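Local coordinates for O-methyltransferase (Burkholderia thailandensis, PDB 3MCZ), which probably transfers a methyl group from S-adenosyl-L-methionine to an oxygen atom of its substrate, and probably works as a dimer, at residues A180-L186 / A248-L254; L194-R199 / H225-V231. The contacts are given in a common frame with arbitrary orientation. Where two conformers were deposited one is given. Residues are numbered along the deposited sequence.

Contact 1 (A180-L186 / A248-L254)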
loop_
_atom_site.group_PDB
_atom_site.type_symbol
_atom_site.label_atom_id
_atom_site.label_comp_id
_atom_site.label_asym_id
_atom_site.label_seq_id
_atom_site.Cartn_x
_atom_site.Cartn_y
_atom_site.Cartn_z
ATOM N N ALA A 180 -40.782 9.615 -18.495
ATOM C CA ALA A 180 -39.966 10.788 -18.753
ATOM C C ALA A 180 -39.715 10.873 -20.288
ATOM O O ALA A 180 -39.890 9.885 -21.028
ATOM C CB ALA A 180 -38.669 10.676 -18.015
ATOM N N ARG A 181 -39.370 12.069 -20.755
ATOM C CA ARG A 181 -38.922 12.270 -22.129
ATOM C C ARG A 181 -37.535 12.824 -22.240
ATOM O O ARG A 181 -36.850 12.542 -23.201
ATOM C CB ARG A 181 -39.875 13.221 -22.853
ATOM C CG ARG A 181 -41.243 12.653 -23.053
ATOM C CD ARG A 181 -41.217 11.355 -23.867
ATOM N NE ARG A 181 -40.626 11.485 -25.218
ATOM C CZ ARG A 181 -41.277 11.927 -26.298
ATOM N NH1 ARG A 181 -42.555 12.308 -26.232
ATOM N NH2 ARG A 181 -40.637 12.002 -27.457
ATOM N N THR A 182 -37.131 13.655 -21.280
ATOM C CA THR A 182 -35.846 14.323 -21.361
ATOM C C THR A 182 -35.056 14.174 -20.075
ATOM O O THR A 182 -35.630 14.144 -18.970
ATOM C CB THR A 182 -36.001 15.824 -21.637
ATOM O OG1 THR A 182 -36.872 16.398 -20.647
ATOM C CG2 THR A 182 -36.553 16.062 -23.083
ATOM N N VAL A 183 -33.741 14.068 -20.259
ATOM C CA VAL A 183 -32.773 13.899 -19.201
ATOM C C VAL A 183 -31.582 14.849 -19.404
ATOM O O VAL A 183 -31.043 14.982 -20.515
ATOM C CB VAL A 183 -32.182 12.458 -19.176
ATOM C CG1 VAL A 183 -31.230 12.279 -17.956
ATOM C CG2 VAL A 183 -33.240 11.413 -19.186
ATOM N N ILE A 184 -31.130 15.452 -18.317
ATOM C CA ILE A 184 -29.903 16.223 -18.281
ATOM C C ILE A 184 -28.918 15.553 -17.296
ATOM O O ILE A 184 -29.270 15.314 -16.138
ATOM C CB ILE A 184 -30.219 17.671 -17.885
ATOM C CG1 ILE A 184 -30.933 18.377 -19.015
ATOM C CG2 ILE A 184 -28.973 18.401 -17.469
ATOM C CD1 ILE A 184 -31.352 19.797 -18.703
ATOM N N ASP A 185 -27.719 15.209 -17.780
ATOM C CA ASP A 185 -26.641 14.576 -16.971
ATOM C C ASP A 185 -25.576 15.657 -16.673
ATOM O O ASP A 185 -24.764 16.028 -17.543
ATOM C CB ASP A 185 -26.030 13.400 -17.762
ATOM C CG ASP A 185 -25.201 12.432 -16.902
ATOM O OD1 ASP A 185 -25.219 12.512 -15.636
ATOM O OD2 ASP A 185 -24.531 11.550 -17.518
ATOM N N LEU A 186 -25.586 16.154 -15.451
ATOM C CA LEU A 186 -24.730 17.252 -15.051
ATOM C C LEU A 186 -23.353 16.695 -14.635
ATOM O O LEU A 186 -23.260 15.793 -13.810
ATOM C CB LEU A 186 -25.370 18.057 -13.919
ATOM C CG LEU A 186 -26.702 18.793 -14.209
ATOM C CD1 LEU A 186 -27.302 19.304 -12.872
ATOM C CD2 LEU A 186 -26.572 19.923 -15.241
ATOM N N ALA A 248 -34.308 22.778 -18.822
ATOM C CA ALA A 248 -35.384 22.036 -18.171
ATOM C C ALA A 248 -35.348 20.584 -18.658
ATOM O O ALA A 248 -35.138 20.321 -19.874
ATOM C CB ALA A 248 -36.743 22.670 -18.502
ATOM N N ALA A 249 -35.553 19.639 -17.738
ATOM C CA ALA A 249 -35.714 18.241 -18.116
ATOM C C ALA A 249 -36.605 17.542 -17.123
ATOM O O ALA A 249 -36.789 18.020 -16.002
ATOM C CB ALA A 249 -34.363 17.516 -18.213
ATOM N N ASP A 250 -37.117 16.378 -17.527
ATOM C CA ASP A 250 -37.901 15.531 -16.626
ATOM C C ASP A 250 -37.049 14.878 -15.532
ATOM O O ASP A 250 -37.517 14.686 -14.408
ATOM C CB ASP A 250 -38.608 14.458 -17.438
ATOM C CG ASP A 250 -39.604 15.055 -18.420
ATOM O OD1 ASP A 250 -40.341 15.969 -17.987
ATOM O OD2 ASP A 250 -39.616 14.656 -19.623
ATOM N N VAL A 251 -35.830 14.507 -15.893
ATOM C CA VAL A 251 -34.857 13.934 -14.987
ATOM C C VAL A 251 -33.508 14.627 -15.126
ATOM O O VAL A 251 -32.976 14.819 -16.227
ATOM C CB VAL A 251 -34.690 12.396 -15.143
ATOM C CG1 VAL A 251 -33.695 11.858 -14.076
ATOM C CG2 VAL A 251 -36.012 11.683 -15.014
ATOM N N VAL A 252 -32.959 15.065 -13.986
ATOM C CA VAL A 252 -31.673 15.744 -13.951
ATOM C C VAL A 252 -30.782 14.894 -13.060
ATOM O O VAL A 252 -31.197 14.474 -11.992
ATOM C CB VAL A 252 -31.817 17.190 -13.387
ATOM C CG1 VAL A 252 -30.451 17.888 -13.238
ATOM C CG2 VAL A 252 -32.815 18.007 -14.259
HETATM N N MSE A 253 -29.549 14.619 -13.487
HETATM C CA MSE A 253 -28.693 13.736 -12.709
HETATM C C MSE A 253 -27.403 14.444 -12.296
HETATM O O MSE A 253 -26.806 15.129 -13.099
HETATM C CB MSE A 253 -28.346 12.480 -13.512
HETATM C CG MSE A 253 -29.519 11.767 -14.074
HETATM SE SE MSE A 253 -29.105 10.015 -14.774
HETATM C CE MSE A 253 -28.166 10.520 -16.307
ATOM N N LEU A 254 -27.013 14.211 -11.049
ATOM C CA LEU A 254 -25.738 14.598 -10.459
ATOM C C LEU A 254 -25.111 13.328 -9.892
ATOM O O LEU A 254 -25.263 13.038 -8.713
ATOM C CB LEU A 254 -25.969 15.547 -9.298
ATOM C CG LEU A 254 -26.040 17.039 -9.530
ATOM C CD1 LEU A 254 -26.478 17.704 -8.217
ATOM C CD2 LEU A 254 -24.673 17.644 -10.052
HETATM O O HOH W 1 -39.346 16.807 -21.253
#

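Contact 2 (L194-R199 / H225-V231)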
loop_
_atom_site.group_PDB
_atom_site.type_symbol
_atom_site.label_atom_id
_atom_site.label_comp_id
_atom_site.label_asym_id
_atom_site.label_seq_id
_atom_site.Cartn_x
_atom_site.Cartn_y
_atom_site.Cartn_z
ATOM N N LEU A 194 -26.013 8.065 -18.505
ATOM C CA LEU A 194 -26.988 8.572 -19.470
ATOM C C LEU A 194 -27.180 7.628 -20.641
ATOM O O LEU A 194 -28.309 7.355 -21.036
ATOM C CB LEU A 194 -26.570 9.936 -19.974
ATOM C CG LEU A 194 -27.573 10.551 -20.952
ATOM C CD1 LEU A 194 -28.917 10.799 -20.238
ATOM C CD2 LEU A 194 -27.041 11.820 -21.524
ATOM N N ALA A 195 -26.070 7.122 -21.188
ATOM C CA ALA A 195 -26.117 6.240 -22.324
ATOM C C ALA A 195 -26.912 4.975 -22.004
ATOM O O ALA A 195 -27.735 4.536 -22.810
ATOM C CB ALA A 195 -24.682 5.887 -22.793
ATOM N N GLN A 196 -26.678 4.380 -20.834
ATOM C CA GLN A 196 -27.347 3.139 -20.488
ATOM C C GLN A 196 -28.830 3.388 -20.230
ATOM O O GLN A 196 -29.662 2.541 -20.540
ATOM C CB GLN A 196 -26.688 2.480 -19.278
ATOM C CG GLN A 196 -25.439 1.702 -19.623
ATOM C CD GLN A 196 -25.718 0.227 -19.806
ATOM O OE1 GLN A 196 -25.387 -0.588 -18.943
ATOM N NE2 GLN A 196 -26.341 -0.125 -20.919
ATOM N N VAL A 197 -29.140 4.543 -19.661
ATOM C CA VAL A 197 -30.520 4.963 -19.418
ATOM C C VAL A 197 -31.228 5.116 -20.784
ATOM O O VAL A 197 -32.295 4.575 -20.974
ATOM C CB VAL A 197 -30.588 6.302 -18.627
ATOM C CG1 VAL A 197 -32.023 6.862 -18.624
ATOM C CG2 VAL A 197 -30.096 6.113 -17.138
ATOM N N LEU A 198 -30.610 5.815 -21.740
ATOM C CA LEU A 198 -31.240 5.998 -23.061
ATOM C C LEU A 198 -31.428 4.666 -23.808
ATOM O O LEU A 198 -32.434 4.483 -24.476
ATOM C CB LEU A 198 -30.475 7.022 -23.906
ATOM C CG LEU A 198 -30.932 8.498 -23.799
ATOM C CD1 LEU A 198 -31.248 8.889 -22.351
ATOM C CD2 LEU A 198 -29.919 9.468 -24.437
ATOM N N ARG A 199 -30.504 3.725 -23.661
ATOM C CA ARG A 199 -30.588 2.445 -24.375
ATOM C C ARG A 199 -31.835 1.692 -23.994
ATOM O O ARG A 199 -32.516 1.112 -24.838
ATOM C CB ARG A 199 -29.396 1.554 -24.037
ATOM C CG ARG A 199 -28.110 1.919 -24.786
ATOM C CD ARG A 199 -27.544 0.731 -25.570
ATOM N NE ARG A 199 -26.413 0.105 -24.875
ATOM C CZ ARG A 199 -26.498 -0.919 -24.020
ATOM N NH1 ARG A 199 -25.380 -1.383 -23.464
ATOM N NH2 ARG A 199 -27.673 -1.496 -23.725
ATOM N N HIS A 225 -22.675 3.468 -27.973
ATOM C CA HIS A 225 -24.035 2.986 -27.740
ATOM C C HIS A 225 -25.021 3.342 -28.857
ATOM O O HIS A 225 -26.226 3.166 -28.692
ATOM C CB HIS A 225 -24.561 3.565 -26.440
ATOM C CG HIS A 225 -23.796 3.148 -25.225
ATOM N ND1 HIS A 225 -22.524 3.586 -24.963
ATOM C CD2 HIS A 225 -24.160 2.390 -24.161
ATOM C CE1 HIS A 225 -22.115 3.089 -23.809
ATOM N NE2 HIS A 225 -23.093 2.363 -23.297
ATOM N N ASP A 226 -24.524 3.857 -29.979
ATOM C CA ASP A 226 -25.378 4.244 -31.114
ATOM C C ASP A 226 -26.436 5.288 -30.745
ATOM O O ASP A 226 -27.584 5.149 -31.156
ATOM C CB ASP A 226 -26.111 3.027 -31.707
ATOM C CG ASP A 226 -25.189 2.055 -32.402
ATOM O OD1 ASP A 226 -24.324 2.486 -33.209
ATOM O OD2 ASP A 226 -25.354 0.836 -32.165
ATOM N N LEU A 227 -26.059 6.332 -30.007
ATOM C CA LEU A 227 -27.039 7.318 -29.518
ATOM C C LEU A 227 -26.871 8.707 -30.158
ATOM O O LEU A 227 -27.319 9.721 -29.605
ATOM C CB LEU A 227 -26.912 7.447 -27.999
ATOM C CG LEU A 227 -27.254 6.203 -27.186
ATOM C CD1 LEU A 227 -26.840 6.482 -25.727
ATOM C CD2 LEU A 227 -28.756 5.845 -27.304
ATOM N N GLY A 228 -26.242 8.743 -31.332
ATOM C CA GLY A 228 -25.895 9.985 -32.005
ATOM C C GLY A 228 -26.982 11.042 -32.047
ATOM O O GLY A 228 -26.765 12.177 -31.618
ATOM N N GLY A 229 -28.153 10.678 -32.545
ATOM C CA GLY A 229 -29.234 11.648 -32.644
ATOM C C GLY A 229 -30.041 11.861 -31.370
ATOM O O GLY A 229 -31.057 12.532 -31.411
ATOM N N ARG A 230 -29.621 11.291 -30.245
ATOM C CA ARG A 230 -30.451 11.356 -29.026
ATOM C C ARG A 230 -29.811 12.111 -27.865
ATOM O O ARG A 230 -30.495 12.392 -26.866
ATOM C CB ARG A 230 -30.830 9.946 -28.608
ATOM C CG ARG A 230 -31.725 9.268 -29.654
ATOM C CD ARG A 230 -32.041 7.845 -29.270
ATOM N NE ARG A 230 -32.726 7.812 -27.989
ATOM C CZ ARG A 230 -32.862 6.738 -27.214
ATOM N NH1 ARG A 230 -32.302 5.576 -27.552
ATOM N NH2 ARG A 230 -33.515 6.842 -26.071
ATOM N N VAL A 231 -28.508 12.402 -27.992
ATOM C CA VAL A 231 -27.720 13.064 -26.949
ATOM C C VAL A 231 -26.990 14.241 -27.559
ATOM O O VAL A 231 -26.472 14.165 -28.689
ATOM C CB VAL A 231 -26.703 12.096 -26.266
ATOM C CG1 VAL A 231 -25.999 12.764 -25.091
ATOM C CG2 VAL A 231 -27.395 10.877 -25.747
HETATM O O HOH W 2 -32.715 2.660 -27.243
#

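Contact 1 (A180-L186 / A248-L254)
At the start of 180-186, Ala180 is small enough to rest its CB on Asp250 CB (3.8 Å) and Val251 CG2 (4.1 Å). Asp250 OD2 accepts from two successive amides, Arg181 N (2.8 Å) and Thr182 N (3.2 Å), while the Arg181 side chain turns off to Gln203. Thr182 answers with its hydroxyl: Asp250 N donates to Thr182 OG1 (3.1 Å), and a water joins OG1 to OD2. Parallel pairing begins as Val251 N reaches Thr182 O (3.1 Å) and continues through Ile184 N to Val251 O (2.9 Å), Met253 N to Ile184 O (2.8 Å) and Leu186 N to Met253 O (2.8 Å). Val183 shares one face with Val251, Asp185 and selenomethionine Met253, whose CE lies 3.9 Å from Val183 CG1; Ile184 and Val252 occupy the other, where Ile184 CG1 meets Ala249 CB (3.6 Å). Backbone bonds thus hold the strands along the buried centre of the Rossmann-like sheet, whereas at the more exposed end a carboxylate and a hydroxyl take up backbone amides.

Contact 2 (L194-R199 / H225-V231)
Apolar packing joins helix 192-200 to the turn that leads into strand 231-235. Ala195 and Leu198 direct their CA-to-CB bonds at the turn, and Leu227 fits against both: its CD1 lies 3.7 Å from Ala195 CB and its CD2 4.0 Å from Leu198 CB. The short alanine lets the loop come close, while the longer leucines fill the space beside it. Farther along, Leu194 CD2 touches Val231 CG1 at 3.8 Å; Val231 is a beta-branched residue suited to the strand it begins.

Aromatic contact is made by His225, whose ring lies flat over the methyl of Ala195. This is a CH-pi interaction, with Ala195 CB 3.7 Å from the ring centroid and almost on its normal; the small alanine lets the ring lie directly over its methyl. Arg199 NE approaches the ring edge, 3.3 Å from His225 CD2, and His225 ND1 is held by Thr221 O.

The turn follows helix 215-224, whose C-terminus is closed by a Schellman motif in which Leu227 N bonds to Ile222 O and Asp226 N, from a residue with positive phi, bonds to His223 O. In this Rossmann-like methyltransferase fold it joins that helix to the sheet's edge strand.

Polar contact comes from Arg230, long enough to reach the carbonyls near the end of helix 192-200. Arg230 NH2 donates to Leu198 O (3.0 Å), and Arg230 NH1 weakly to the same oxygen (3.3 Å), while Leu198 CB lies over one face of the guanidinium. NH2 is shared with Leu204 O, and a water bridges Arg230 NH1 and Arg199 O.

Overall arrangement
Contact 2 is nested in the chain between the two segments of contact 1, and their centres are about 13 Å apart. Strand 182-186 and helix 192-200 follow each other in the chain, so the first segments of the two contacts lie on consecutive elements of the Rossmann-like fold. They touch through Leu194: its CD1 packs on Val183 CG1 (3.6 Å), its CB lies 3.6 Å from Asp185 OD2, and its CA is 3.9 Å from Met253 CE. Contact 1 is strand pairing inside the sheet, whereas contact 2 sets a helix covering that sheet against the turn entering its edge strand 231-235. In related methyltransferases, the end of the first strand and the following loop usually help bind S-adenosylmethionine.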